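Local coordinates for protein 5'-nucleotidase SurE (Aquifex aeolicus, PDB 2WQK) that probably acts as a metal-dependent nucleotidase, removing the phosphate from nucleoside 5'-monophosphates to leave the ribonucleoside and free phosphate, at residues Phe4-Asp9 against Val30-Pro35; Ile17-Glu22 against Met134-Ala139; Arg37-Val42 against Asp66-Asp71; Leu88-Ile93 against Pro121-Ser126; Tyr159-Ile164 against Thr229-Asp234. All blocks are in the same frame, centred on the assembly; numbering follows the deposited sequence.

Interaction 1. Residues Phe4-Asp9 against Val30-Pro35; sequences FLLVND and VVVVAP
The Phe4 ring meets Val30 at its rim: CG2 lies near the ring plane, 4.2 Å from CD2. At the other end, the flat amide of Asn8 brings OD1 to Ala34 CB (3.5 Å) and Pro35 CD (3.4 Å), while its ND2 donates to Gly11 O. Between these groups run two parallel strands, the first and last parts of a beta-alpha-beta crossover whose helix, 15-24, covers the face carrying Phe4, Leu6, Val30 and Val32. Branched and aliphatic residues suit a buried strand pair flanked by helices. Leu6 holds CG anti to its backbone N (chi1 175°), and CD2 touches Val30 CG1 at 3.9 Å while lying alongside Val32. On the other face Leu5 CD1 reaches Val33 CG2, and helix 69-80 covers Val7 and Val31. Three backbone bonds join the strands: Val31 N to Phe4 O, Leu6 N to Val31 O and Val33 N to Leu6 O. Beyond them the chains splay toward the predicted metal ligand Asp9. Pro35 ends the ladder: it has no N-H for Asn8 O, the next acceptor in register, and its CD lies 3.0 Å from that oxygen, which is buried without a polar partner.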
# COMPACT_ATOMS: atom_id res chain seq x y z
N PHE A 4 14.96 12.28 -26.17
CA PHE A 4 14.51 12.59 -24.80
C PHE A 4 14.01 11.31 -24.15
O PHE A 4 13.27 10.55 -24.74
CB PHE A 4 13.37 13.59 -24.82
CG PHE A 4 13.58 14.71 -25.80
CD1 PHE A 4 14.64 15.57 -25.65
CD2 PHE A 4 12.75 14.87 -26.91
CE1 PHE A 4 14.87 16.58 -26.55
CE2 PHE A 4 12.99 15.90 -27.80
CZ PHE A 4 14.04 16.73 -27.62
N LEU A 5 14.40 11.12 -22.87
CA LEU A 5 13.85 10.05 -22.05
C LEU A 5 12.78 10.73 -21.17
O LEU A 5 13.13 11.60 -20.36
CB LEU A 5 14.94 9.41 -21.19
CG LEU A 5 14.46 8.32 -20.22
CD1 LEU A 5 13.72 7.25 -20.94
CD2 LEU A 5 15.65 7.74 -19.41
N LEU A 6 11.53 10.36 -21.37
CA LEU A 6 10.38 10.99 -20.73
C LEU A 6 9.74 10.01 -19.78
O LEU A 6 9.36 8.89 -20.17
CB LEU A 6 9.37 11.42 -21.81
CG LEU A 6 8.04 12.00 -21.33
CD1 LEU A 6 8.22 13.20 -20.40
CD2 LEU A 6 7.12 12.36 -22.51
N VAL A 7 9.60 10.43 -18.52
CA VAL A 7 9.02 9.61 -17.47
C VAL A 7 7.94 10.45 -16.79
O VAL A 7 7.80 11.65 -17.03
CB VAL A 7 10.09 9.17 -16.44
CG1 VAL A 7 11.26 8.50 -17.17
CG2 VAL A 7 10.56 10.35 -15.56
N ASN A 8 7.18 9.81 -15.90
CA ASN A 8 6.30 10.55 -15.02
C ASN A 8 6.02 9.73 -13.75
O ASN A 8 6.61 8.66 -13.57
CB ASN A 8 5.00 11.02 -15.69
CG ASN A 8 3.94 9.91 -15.80
OD1 ASN A 8 4.24 8.73 -15.65
ND2 ASN A 8 2.69 10.30 -16.11
N ASP A 9 5.14 10.27 -12.91
CA ASP A 9 4.71 9.59 -11.69
C ASP A 9 3.24 9.16 -11.71
O ASP A 9 2.81 8.44 -10.82
CB ASP A 9 4.97 10.51 -10.48
CG ASP A 9 5.13 9.76 -9.18
OD1 ASP A 9 5.57 8.60 -9.15
OD2 ASP A 9 4.77 10.38 -8.17
N VAL A 30 11.19 10.85 -28.81
CA VAL A 30 10.72 10.76 -27.42
C VAL A 30 10.67 9.29 -27.08
O VAL A 30 9.92 8.54 -27.69
CB VAL A 30 9.30 11.37 -27.21
CG1 VAL A 30 8.98 11.36 -25.73
CG2 VAL A 30 9.21 12.80 -27.84
N VAL A 31 11.41 8.90 -26.03
CA VAL A 31 11.38 7.54 -25.54
C VAL A 31 10.72 7.61 -24.17
O VAL A 31 11.25 8.24 -23.26
CB VAL A 31 12.79 6.91 -25.45
CG1 VAL A 31 12.73 5.49 -24.84
CG2 VAL A 31 13.45 6.89 -26.87
N VAL A 32 9.56 6.99 -24.07
CA VAL A 32 8.78 7.02 -22.81
C VAL A 32 9.04 5.74 -22.04
O VAL A 32 8.92 4.63 -22.57
CB VAL A 32 7.27 7.10 -23.05
CG1 VAL A 32 6.41 6.85 -21.78
CG2 VAL A 32 6.93 8.43 -23.67
N VAL A 33 9.33 5.92 -20.75
CA VAL A 33 9.36 4.78 -19.82
C VAL A 33 8.63 5.32 -18.58
O VAL A 33 9.11 6.28 -17.96
CB VAL A 33 10.80 4.33 -19.46
CG1 VAL A 33 10.78 3.10 -18.55
CG2 VAL A 33 11.59 4.03 -20.75
N ALA A 34 7.47 4.75 -18.28
CA ALA A 34 6.65 5.34 -17.20
C ALA A 34 5.95 4.24 -16.37
O ALA A 34 5.76 3.10 -16.83
CB ALA A 34 5.62 6.29 -17.80
N PRO A 35 5.58 4.58 -15.13
CA PRO A 35 4.88 3.60 -14.32
C PRO A 35 3.55 3.13 -14.92
O PRO A 35 2.94 3.84 -15.73
CB PRO A 35 4.64 4.34 -12.98
CG PRO A 35 5.63 5.50 -12.97
CD PRO A 35 5.76 5.88 -14.46

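Interaction 2. Residues Ile17-Glu22 against Met134-Ala139; sequences INALRE and MFEEIA
Ala19 faces Phe135 and Ala139 across two helices, and the contact between them is almost wholly apolar. Among the side chains, Ala19 CB lies 3.8 Å from Phe135 CB and 4.2 Å from Ala139 CB, close to the first turn of helix 135-152. Alanine suits both positions, since its single methyl lets the short helix axes approach to 8.4 Å at an angle of 41°. Of the Phe135 side chain, CB makes the contact: CG stands anti to the carbonyl carbon (chi1 -70°), and the ring leads off to pack on Ile93 and Glu95. At the margin, the aliphatic CG of Glu136 brushes Ala19 CB, which suits a residue whose carboxylate can stay in solvent.

A second group of contacts pairs methyls with backbone. Ala19 CB rests 3.5 Å from Phe135 O, and in a reciprocal way Ala139 CB lies 3.5 Å from Ala19 O. Phe135 O is already satisfied within its own helix by Ala139 N, so the methyl beside it costs no polar bond. Ala139 CB also touches Leu20 CA, at 4.1 Å.

Charged groups stay outside the interface. Arg21 NH1 and Glu22 OE2 attract each other by charge alone, and Glu22 OE1 has Lys25 as a further partner.

Below both helices lies Ile93 of strand 88-94, touched by Leu20, Phe135, Ile138 and Ala139. Two neighbouring helices packed side by side on one face of a largely parallel sheet are characteristic of the three-layer alpha/beta/alpha, Rossmann-like fold.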
# COMPACT_ATOMS: atom_id res chain seq x y z
N ILE A 17 1.56 13.16 -19.49
CA ILE A 17 2.74 12.57 -20.14
C ILE A 17 2.47 12.46 -21.64
O ILE A 17 3.35 12.69 -22.45
CB ILE A 17 3.20 11.23 -19.51
CG1 ILE A 17 4.61 10.92 -19.95
CG2 ILE A 17 2.22 10.09 -19.72
CD1 ILE A 17 5.21 9.68 -19.40
N ASN A 18 1.24 12.12 -21.98
CA ASN A 18 0.92 11.94 -23.41
C ASN A 18 0.92 13.28 -24.15
O ASN A 18 1.43 13.36 -25.28
CB ASN A 18 -0.33 11.15 -23.57
CG ASN A 18 -0.10 9.69 -23.31
OD1 ASN A 18 0.46 8.98 -24.17
ND2 ASN A 18 -0.44 9.22 -22.07
N ALA A 19 0.39 14.33 -23.51
CA ALA A 19 0.43 15.66 -24.13
C ALA A 19 1.87 16.09 -24.38
O ALA A 19 2.20 16.66 -25.44
CB ALA A 19 -0.30 16.73 -23.28
N LEU A 20 2.73 15.87 -23.39
CA LEU A 20 4.11 16.30 -23.52
C LEU A 20 4.80 15.47 -24.62
O LEU A 20 5.56 16.02 -25.42
CB LEU A 20 4.82 16.19 -22.17
CG LEU A 20 6.24 16.72 -22.09
CD1 LEU A 20 6.38 18.15 -22.61
CD2 LEU A 20 6.74 16.55 -20.64
N ARG A 21 4.57 14.16 -24.62
CA ARG A 21 5.15 13.26 -25.62
C ARG A 21 4.81 13.77 -27.02
O ARG A 21 5.67 13.89 -27.89
CB ARG A 21 4.64 11.85 -25.46
CG ARG A 21 5.15 10.91 -26.51
CD ARG A 21 4.45 9.61 -26.41
NE ARG A 21 4.97 8.73 -27.43
CZ ARG A 21 4.22 8.05 -28.29
NH1 ARG A 21 2.88 8.07 -28.23
NH2 ARG A 21 4.82 7.29 -29.16
N GLU A 22 3.53 14.01 -27.23
CA GLU A 22 3.07 14.44 -28.58
C GLU A 22 3.74 15.73 -29.05
O GLU A 22 4.20 15.84 -30.21
CB GLU A 22 1.54 14.50 -28.56
CG GLU A 22 0.89 13.11 -28.43
CD GLU A 22 1.31 12.07 -29.51
OE1 GLU A 22 1.51 12.42 -30.68
OE2 GLU A 22 1.45 10.86 -29.16
N MET A 134 -5.59 21.86 -18.73
CA MET A 134 -5.37 21.92 -20.18
C MET A 134 -3.94 21.45 -20.55
O MET A 134 -3.07 22.25 -20.91
CB MET A 134 -5.59 23.34 -20.67
CG MET A 134 -7.06 23.81 -20.50
SD MET A 134 -7.35 25.51 -21.03
CE MET A 134 -6.76 26.40 -19.60
N PHE A 135 -3.71 20.14 -20.44
CA PHE A 135 -2.37 19.59 -20.66
C PHE A 135 -1.81 19.89 -22.05
O PHE A 135 -0.63 20.08 -22.19
CB PHE A 135 -2.38 18.09 -20.41
CG PHE A 135 -2.56 17.74 -18.98
CD1 PHE A 135 -1.49 17.87 -18.07
CD2 PHE A 135 -3.76 17.24 -18.51
CE1 PHE A 135 -1.68 17.56 -16.75
CE2 PHE A 135 -3.92 16.90 -17.18
CZ PHE A 135 -2.87 17.06 -16.31
N GLU A 136 -2.66 19.93 -23.09
CA GLU A 136 -2.13 20.25 -24.42
C GLU A 136 -1.68 21.68 -24.56
O GLU A 136 -0.71 21.94 -25.27
CB GLU A 136 -3.11 19.89 -25.53
CG GLU A 136 -3.41 18.43 -25.55
CD GLU A 136 -4.28 18.03 -26.73
OE1 GLU A 136 -4.81 18.92 -27.41
OE2 GLU A 136 -4.40 16.82 -26.96
N GLU A 137 -2.37 22.62 -23.90
CA GLU A 137 -1.92 23.99 -23.86
C GLU A 137 -0.61 24.09 -23.08
O GLU A 137 0.32 24.77 -23.49
CB GLU A 137 -2.96 24.90 -23.21
CG GLU A 137 -4.29 25.00 -24.00
CD GLU A 137 -4.11 25.68 -25.33
OE1 GLU A 137 -3.39 26.67 -25.43
OE2 GLU A 137 -4.74 25.21 -26.30
N ILE A 138 -0.55 23.42 -21.94
CA ILE A 138 0.66 23.45 -21.11
C ILE A 138 1.86 22.88 -21.86
O ILE A 138 2.98 23.41 -21.75
CB ILE A 138 0.42 22.71 -19.77
CG1 ILE A 138 -0.52 23.55 -18.90
CG2 ILE A 138 1.74 22.40 -19.02
CD1 ILE A 138 -1.07 22.83 -17.66
N ALA A 139 1.64 21.83 -22.65
CA ALA A 139 2.75 21.20 -23.38
C ALA A 139 3.42 22.16 -24.33
O ALA A 139 4.61 22.06 -24.60
CB ALA A 139 2.31 19.92 -24.13

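Interaction 3. Residues Arg37-Val42 against Asp66-Asp71; sequences RNLSGV and DGTPAD. With NA (sodium ion), chain D.
Asp66 lies against the Arg37 side chain, its CB 3.9 Å above the centre of one guanidinium face. Its OD1 is 4.0 Å from Arg37 NE, a long salt bridge by charge alone, because the oxygen is well out of the guanidinium plane. That same oxygen touches Leu39 CD2 at 3.7 Å. Gly67 follows, with its carbonyl turned to the loop: Leu39 CD1 sits only 3.1 Å from Gly67 O, a tight apolar cover over a buried oxygen that has no polar partner. Leucine suits this place because its two methyls can touch both Asp66 and Gly67 across the loops. Thr68, touched by Leu39 CD1 through its CA, is the N-cap of helix 69-80. It forms a capping box with Asp71: Asp71 N donates to Thr68 OG1 (3.1 Å) and Thr68 N to Asp71 OD2 (3.0 Å). Thr68 OG1 also bonds to Ser45 O. Pro69 opens the helix, where no backbone N-H is needed, and packs on Asp9; Ala70 packs on Tyr105 of the second subunit.

Facing this, an Asx turn shapes the metal loop. Asn38 OD1 accepts from Ser40 N and, at 2.6 Å, from Ser40 OG. With OG anti to the carbonyl carbon (chi1 -60°), Ser40 also binds the sodium ion, alongside Asp10 and Asn94. The contact thus sets the metal loop after strand 29-35 against the N-terminus of helix 69-80.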
# COMPACT_ATOMS: atom_id res chain seq x y z
N ARG A 37 0.85 2.82 -13.13
CA ARG A 37 -0.15 3.25 -12.14
C ARG A 37 0.33 4.56 -11.55
O ARG A 37 1.48 4.96 -11.67
CB ARG A 37 -0.34 2.23 -11.00
CG ARG A 37 0.87 2.06 -10.10
CD ARG A 37 0.86 0.74 -9.32
NE ARG A 37 1.03 -0.43 -10.19
CZ ARG A 37 0.89 -1.70 -9.81
NH1 ARG A 37 0.53 -2.00 -8.56
NH2 ARG A 37 1.09 -2.66 -10.68
N ASN A 38 -0.57 5.25 -10.87
CA ASN A 38 -0.24 6.50 -10.24
C ASN A 38 0.46 6.24 -8.91
O ASN A 38 -0.13 5.65 -7.98
CB ASN A 38 -1.52 7.30 -10.00
CG ASN A 38 -1.25 8.72 -9.68
OD1 ASN A 38 -0.37 9.00 -8.90
ND2 ASN A 38 -2.00 9.65 -10.32
N LEU A 39 1.69 6.73 -8.81
CA LEU A 39 2.52 6.52 -7.59
C LEU A 39 2.71 7.78 -6.75
O LEU A 39 3.59 7.84 -5.86
CB LEU A 39 3.89 5.92 -7.92
CG LEU A 39 3.84 4.53 -8.55
CD1 LEU A 39 5.24 4.10 -9.08
CD2 LEU A 39 3.27 3.43 -7.63
N SER A 40 1.89 8.78 -7.00
CA SER A 40 2.03 10.07 -6.33
C SER A 40 2.02 9.94 -4.79
O SER A 40 2.76 10.60 -4.09
CB SER A 40 0.88 10.97 -6.78
OG SER A 40 0.94 11.16 -8.21
N GLY A 41 1.18 9.06 -4.29
CA GLY A 41 0.95 8.99 -2.84
C GLY A 41 1.90 8.10 -2.06
O GLY A 41 1.73 7.94 -0.82
N VAL A 42 2.82 7.45 -2.75
CA VAL A 42 3.60 6.36 -2.20
C VAL A 42 5.09 6.61 -2.33
O VAL A 42 5.50 7.73 -2.51
CB VAL A 42 3.13 5.00 -2.71
CG1 VAL A 42 1.62 4.80 -2.34
CG2 VAL A 42 3.40 4.81 -4.21
N ASP A 66 4.67 -1.22 -11.54
CA ASP A 66 4.94 -0.73 -10.19
C ASP A 66 6.35 -0.10 -10.06
O ASP A 66 6.96 -0.07 -8.99
CB ASP A 66 4.72 -1.84 -9.15
CG ASP A 66 4.54 -1.30 -7.77
OD1 ASP A 66 4.07 -0.15 -7.64
OD2 ASP A 66 4.91 -2.00 -6.80
N GLY A 67 6.86 0.48 -11.16
CA GLY A 67 8.18 1.12 -11.19
C GLY A 67 8.08 2.58 -10.81
O GLY A 67 7.26 3.32 -11.34
N THR A 68 8.91 3.01 -9.86
CA THR A 68 8.96 4.46 -9.50
C THR A 68 9.58 5.26 -10.67
O THR A 68 10.25 4.67 -11.55
CB THR A 68 9.82 4.69 -8.28
OG1 THR A 68 11.15 4.22 -8.54
CG2 THR A 68 9.19 3.95 -7.02
N PRO A 69 9.39 6.59 -10.66
CA PRO A 69 10.10 7.40 -11.68
C PRO A 69 11.60 7.14 -11.73
O PRO A 69 12.18 7.03 -12.82
CB PRO A 69 9.80 8.85 -11.30
CG PRO A 69 8.43 8.73 -10.55
CD PRO A 69 8.46 7.41 -9.85
N ALA A 70 12.21 6.99 -10.55
CA ALA A 70 13.62 6.62 -10.48
C ALA A 70 13.93 5.32 -11.24
O ALA A 70 14.90 5.26 -12.02
CB ALA A 70 14.04 6.53 -9.01
N ASP A 71 13.10 4.29 -11.00
CA ASP A 71 13.25 2.98 -11.67
C ASP A 71 13.17 3.22 -13.20
O ASP A 71 13.93 2.66 -13.99
CB ASP A 71 12.16 2.02 -11.29
CG ASP A 71 12.23 1.57 -9.80
OD1 ASP A 71 13.34 1.63 -9.22
OD2 ASP A 71 11.18 1.13 -9.28
NA NA D . 1.63 13.02 -9.50
O HOH W 1 -0.29 14.33 -8.72

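Interaction 4. Residues Leu88-Ile93 against Pro121-Ser126; sequences LVLSGI and PSIAFS
Ser91 O is gripped twice by the neighbouring strand: Phe125 N donates to it at 2.8 Å, and the CA of Ala124 adds a C-H contact. Three more backbone bonds, Val89 N to Pro121 O, Ile123 N to Val89 O and Ser91 N to Ile123 O, complete a regular parallel ladder with axes 2° apart. Leu90 CG is anti to the carbonyl carbon (chi1 -58°), and CD2 fits between its neighbours, 3.9 Å from Ile123 CB and 4.0 Å from Phe125 CE2 at the ring's edge. Ile123 CG2 lies 3.5 Å above one face of that ring, toward the rim, and helices 15-24 and 135-152 cover this apolar side. Small residues suit the opposite face, where Ser122 and Ala124 meet Ala112 of helix 107-117 and Ser91 OG bonds to Thr108 O. Past the ladder, Gly92 takes backbone angles (phi 135°) that favour glycine, and a side chain there would run into Phe125 O. A cis peptide then leads into Ile93. The strands are the two arms of a beta-alpha-beta crossover through helix 107-117, and the first runs directly into Asn94, a sodium ligand at the C-terminal edge of this Rossmann-like sheet.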
# COMPACT_ATOMS: atom_id res chain seq x y z
N LEU A 88 18.20 14.92 -22.97
CA LEU A 88 17.50 15.34 -21.75
C LEU A 88 16.70 14.20 -21.17
O LEU A 88 16.25 13.30 -21.89
CB LEU A 88 16.49 16.49 -22.01
CG LEU A 88 17.01 17.85 -22.49
CD1 LEU A 88 15.90 18.73 -23.10
CD2 LEU A 88 17.67 18.60 -21.37
N VAL A 89 16.57 14.23 -19.82
CA VAL A 89 15.57 13.46 -19.12
C VAL A 89 14.50 14.45 -18.71
O VAL A 89 14.80 15.53 -18.15
CB VAL A 89 16.14 12.74 -17.85
CG1 VAL A 89 14.98 12.25 -17.01
CG2 VAL A 89 17.13 11.64 -18.29
N LEU A 90 13.24 14.12 -19.03
CA LEU A 90 12.08 14.99 -18.78
C LEU A 90 11.10 14.19 -17.97
O LEU A 90 10.95 13.01 -18.17
CB LEU A 90 11.43 15.38 -20.13
CG LEU A 90 12.40 16.10 -21.09
CD1 LEU A 90 11.72 16.35 -22.45
CD2 LEU A 90 12.95 17.40 -20.54
N SER A 91 10.46 14.86 -17.01
CA SER A 91 9.52 14.19 -16.13
C SER A 91 8.26 15.03 -15.99
O SER A 91 8.34 16.19 -15.62
CB SER A 91 10.17 14.03 -14.74
OG SER A 91 9.34 13.29 -13.89
N GLY A 92 7.13 14.44 -16.33
CA GLY A 92 5.85 15.15 -16.29
C GLY A 92 5.05 14.88 -17.55
O GLY A 92 5.29 13.90 -18.25
N ILE A 93 4.04 15.73 -17.81
CA ILE A 93 3.58 16.83 -16.99
C ILE A 93 2.75 16.31 -15.86
O ILE A 93 1.77 15.60 -16.06
CB ILE A 93 2.66 17.79 -17.80
CG1 ILE A 93 3.41 18.34 -19.02
CG2 ILE A 93 2.12 18.92 -16.89
CD1 ILE A 93 2.48 18.73 -20.20
N PRO A 121 21.27 16.33 -18.44
CA PRO A 121 20.48 17.53 -18.12
C PRO A 121 19.00 17.13 -18.02
O PRO A 121 18.50 16.31 -18.83
CB PRO A 121 20.75 18.47 -19.29
CG PRO A 121 22.00 17.91 -19.94
CD PRO A 121 22.05 16.48 -19.68
N SER A 122 18.29 17.72 -17.04
CA SER A 122 16.97 17.22 -16.70
C SER A 122 16.00 18.31 -16.26
O SER A 122 16.42 19.29 -15.67
CB SER A 122 17.02 16.10 -15.67
OG SER A 122 17.92 15.06 -16.01
N ILE A 123 14.72 18.08 -16.54
CA ILE A 123 13.66 19.05 -16.25
C ILE A 123 12.41 18.31 -15.82
O ILE A 123 12.04 17.30 -16.42
CB ILE A 123 13.27 19.87 -17.53
CG1 ILE A 123 14.49 20.46 -18.22
CG2 ILE A 123 12.28 20.91 -17.18
CD1 ILE A 123 14.16 21.15 -19.58
N ALA A 124 11.81 18.82 -14.75
CA ALA A 124 10.49 18.36 -14.24
C ALA A 124 9.44 19.41 -14.66
O ALA A 124 9.72 20.61 -14.53
CB ALA A 124 10.48 18.25 -12.70
N PHE A 125 8.25 18.94 -15.11
CA PHE A 125 7.16 19.84 -15.46
C PHE A 125 5.92 19.41 -14.68
O PHE A 125 5.55 18.23 -14.70
CB PHE A 125 6.82 19.65 -16.95
CG PHE A 125 7.94 20.04 -17.91
CD1 PHE A 125 8.17 21.38 -18.20
CD2 PHE A 125 8.69 19.09 -18.57
CE1 PHE A 125 9.17 21.75 -19.10
CE2 PHE A 125 9.69 19.47 -19.48
CZ PHE A 125 9.91 20.77 -19.73
N SER A 126 5.27 20.39 -14.05
CA SER A 126 4.05 20.17 -13.28
C SER A 126 3.03 21.26 -13.61
O SER A 126 3.41 22.40 -13.83
CB SER A 126 4.38 20.22 -11.78
OG SER A 126 5.32 19.22 -11.46

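Interaction 5. Residues Tyr159-Ile164 against Thr229-Asp234; sequences YLNVNI and TPLHLD
Tyr159 lays one face of its ring over Leu231, whose CB is 4.2 Å from the ring centroid and 18° off the normal, a CH-pi contact. Tyr159 CG stands between the backbone N and the carbonyl carbon (chi1 60°), the crowded position, which turns CG toward the neighbouring strand. The two side chains cross at a slant; Leu231 CD1 lies beyond the rim near Tyr159 CE1 (3.8 Å), and also touches Asn161 CB at 3.7 Å. A tyrosine suits this end of the strand: its carbon face is buried on leucine, and its OH reaches water 2, which lies in the ring plane and donates to His232 O.

Asn161 and Thr229 share the same face and point their polar ends to water 3, which accepts from Asn161 ND2 (2.9 Å) and bonds Thr229 OG1 (2.7 Å). Asn161 ND2 also donates to Asn98 O, and Thr229 OG1 bonds Thr178 OG1.

The backbones form an antiparallel, strongly twisted pair at the edge of the parallel core of the SurE sheet. Tyr159 with Leu231 and Asn161 with Thr229 are hydrogen-bonded pairs, each closed by two N-H to O bonds; Thr229 N to Asn161 O is the straightest, at 175°.

Leu160 and Pro230 form the non-hydrogen-bonded pair between them, on the opposite face. Proline is tolerated there because its missing N-H would not point across the pair. Leu160 CD2 rests 4.0 Å from Pro230 CA, and Ile244 of the second subunit packs on both residues.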
# COMPACT_ATOMS: atom_id res chain seq x y z
N TYR A 159 19.30 21.03 -11.82
CA TYR A 159 18.22 20.54 -12.70
C TYR A 159 17.05 21.48 -12.52
O TYR A 159 17.01 22.21 -11.53
CB TYR A 159 17.88 19.07 -12.47
CG TYR A 159 17.41 18.71 -11.07
CD1 TYR A 159 16.09 18.36 -10.85
CD2 TYR A 159 18.28 18.68 -9.97
CE1 TYR A 159 15.61 18.07 -9.59
CE2 TYR A 159 17.80 18.36 -8.70
CZ TYR A 159 16.48 18.05 -8.52
OH TYR A 159 15.98 17.74 -7.27
N LEU A 160 16.14 21.52 -13.49
CA LEU A 160 15.08 22.52 -13.48
C LEU A 160 13.75 21.94 -13.00
O LEU A 160 13.34 20.88 -13.43
CB LEU A 160 14.90 23.14 -14.87
CG LEU A 160 16.15 23.76 -15.48
CD1 LEU A 160 15.79 24.32 -16.89
CD2 LEU A 160 16.79 24.83 -14.61
N ASN A 161 13.06 22.74 -12.20
CA ASN A 161 11.73 22.46 -11.72
C ASN A 161 10.74 23.49 -12.26
O ASN A 161 10.87 24.66 -11.96
CB ASN A 161 11.63 22.44 -10.20
CG ASN A 161 10.29 21.91 -9.75
OD1 ASN A 161 9.81 20.89 -10.29
ND2 ASN A 161 9.65 22.62 -8.80
N VAL A 162 9.87 23.03 -13.17
CA VAL A 162 8.99 23.97 -13.92
C VAL A 162 7.55 23.73 -13.53
O VAL A 162 7.09 22.57 -13.53
CB VAL A 162 9.17 23.78 -15.44
CG1 VAL A 162 8.28 24.77 -16.22
CG2 VAL A 162 10.64 23.94 -15.84
N ASN A 163 6.83 24.81 -13.17
CA ASN A 163 5.39 24.73 -12.92
C ASN A 163 4.71 25.68 -13.89
O ASN A 163 5.17 26.82 -14.07
CB ASN A 163 5.04 25.12 -11.48
CG ASN A 163 5.35 23.99 -10.50
OD1 ASN A 163 4.44 23.25 -10.09
ND2 ASN A 163 6.66 23.86 -10.11
N ILE A 164 3.61 25.21 -14.48
CA ILE A 164 2.90 25.99 -15.50
C ILE A 164 1.47 26.21 -15.07
O ILE A 164 0.77 25.26 -14.76
CB ILE A 164 2.89 25.27 -16.87
CG1 ILE A 164 4.28 24.80 -17.29
CG2 ILE A 164 2.22 26.15 -17.95
CD1 ILE A 164 4.61 23.32 -16.83
N THR A 229 12.56 27.00 -11.56
CA THR A 229 13.48 27.09 -10.44
C THR A 229 14.68 26.16 -10.71
O THR A 229 14.48 24.97 -10.94
CB THR A 229 12.84 26.62 -9.13
OG1 THR A 229 11.62 27.34 -8.89
CG2 THR A 229 13.82 26.76 -7.92
N PRO A 230 15.90 26.70 -10.63
CA PRO A 230 17.10 25.86 -10.72
C PRO A 230 17.34 25.27 -9.32
O PRO A 230 17.48 26.01 -8.33
CB PRO A 230 18.21 26.83 -11.10
CG PRO A 230 17.79 28.13 -10.49
CD PRO A 230 16.26 28.12 -10.41
N LEU A 231 17.36 23.95 -9.25
CA LEU A 231 17.56 23.23 -7.98
C LEU A 231 18.96 22.65 -7.93
O LEU A 231 19.48 22.13 -8.94
CB LEU A 231 16.57 22.06 -7.89
CG LEU A 231 15.07 22.38 -7.91
CD1 LEU A 231 14.19 21.11 -7.89
CD2 LEU A 231 14.74 23.32 -6.72
N HIS A 232 19.53 22.69 -6.73
CA HIS A 232 20.76 21.98 -6.45
C HIS A 232 20.56 20.48 -6.53
O HIS A 232 19.60 19.96 -5.96
CB HIS A 232 21.24 22.26 -5.01
CG HIS A 232 21.91 23.55 -4.80
ND1 HIS A 232 23.16 23.84 -5.30
CD2 HIS A 232 21.56 24.61 -4.03
CE1 HIS A 232 23.52 25.05 -4.89
NE2 HIS A 232 22.57 25.53 -4.12
N LEU A 233 21.51 19.77 -7.15
CA LEU A 233 21.59 18.34 -6.98
C LEU A 233 22.27 18.00 -5.63
O LEU A 233 21.79 17.15 -4.87
CB LEU A 233 22.37 17.66 -8.10
CG LEU A 233 22.40 16.12 -7.87
CD1 LEU A 233 21.01 15.43 -7.66
CD2 LEU A 233 23.19 15.45 -8.99
N ASP A 234 23.35 18.72 -5.33
CA ASP A 234 24.11 18.47 -4.10
C ASP A 234 23.46 19.28 -3.00
O ASP A 234 23.39 20.50 -3.09
CB ASP A 234 25.55 18.89 -4.36
CG ASP A 234 26.52 18.56 -3.22
OD1 ASP A 234 26.07 18.32 -2.06
OD2 ASP A 234 27.76 18.64 -3.55
O HOH W 2 17.75 18.03 -5.33
O HOH W 3 9.86 25.45 -8.03

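How the interactions relate
Interactions 1, 4 and 5 belong to one mixed sheet. The first two are buried parallel ladders linked directly by backbone bonds between strands 3-7 and 88-94; strand 122-128 then bonds to 158-165, leading to the antiparallel pair of interaction 5. Aliphatic side chains dominate the two parallel ladders, whereas interaction 5 adds polar groups and waters and touches the second subunit. Interaction 2, mostly buried with an exposed margin at Glu136, lies on one face of the sheet, joining helices by small methyls, and Leu20 ties it to both parallel ladders. Interaction 3, partly exposed and built from loops, uses charge, capping and metal binding; Asp9 O and Leu39 N connect it to interaction 1.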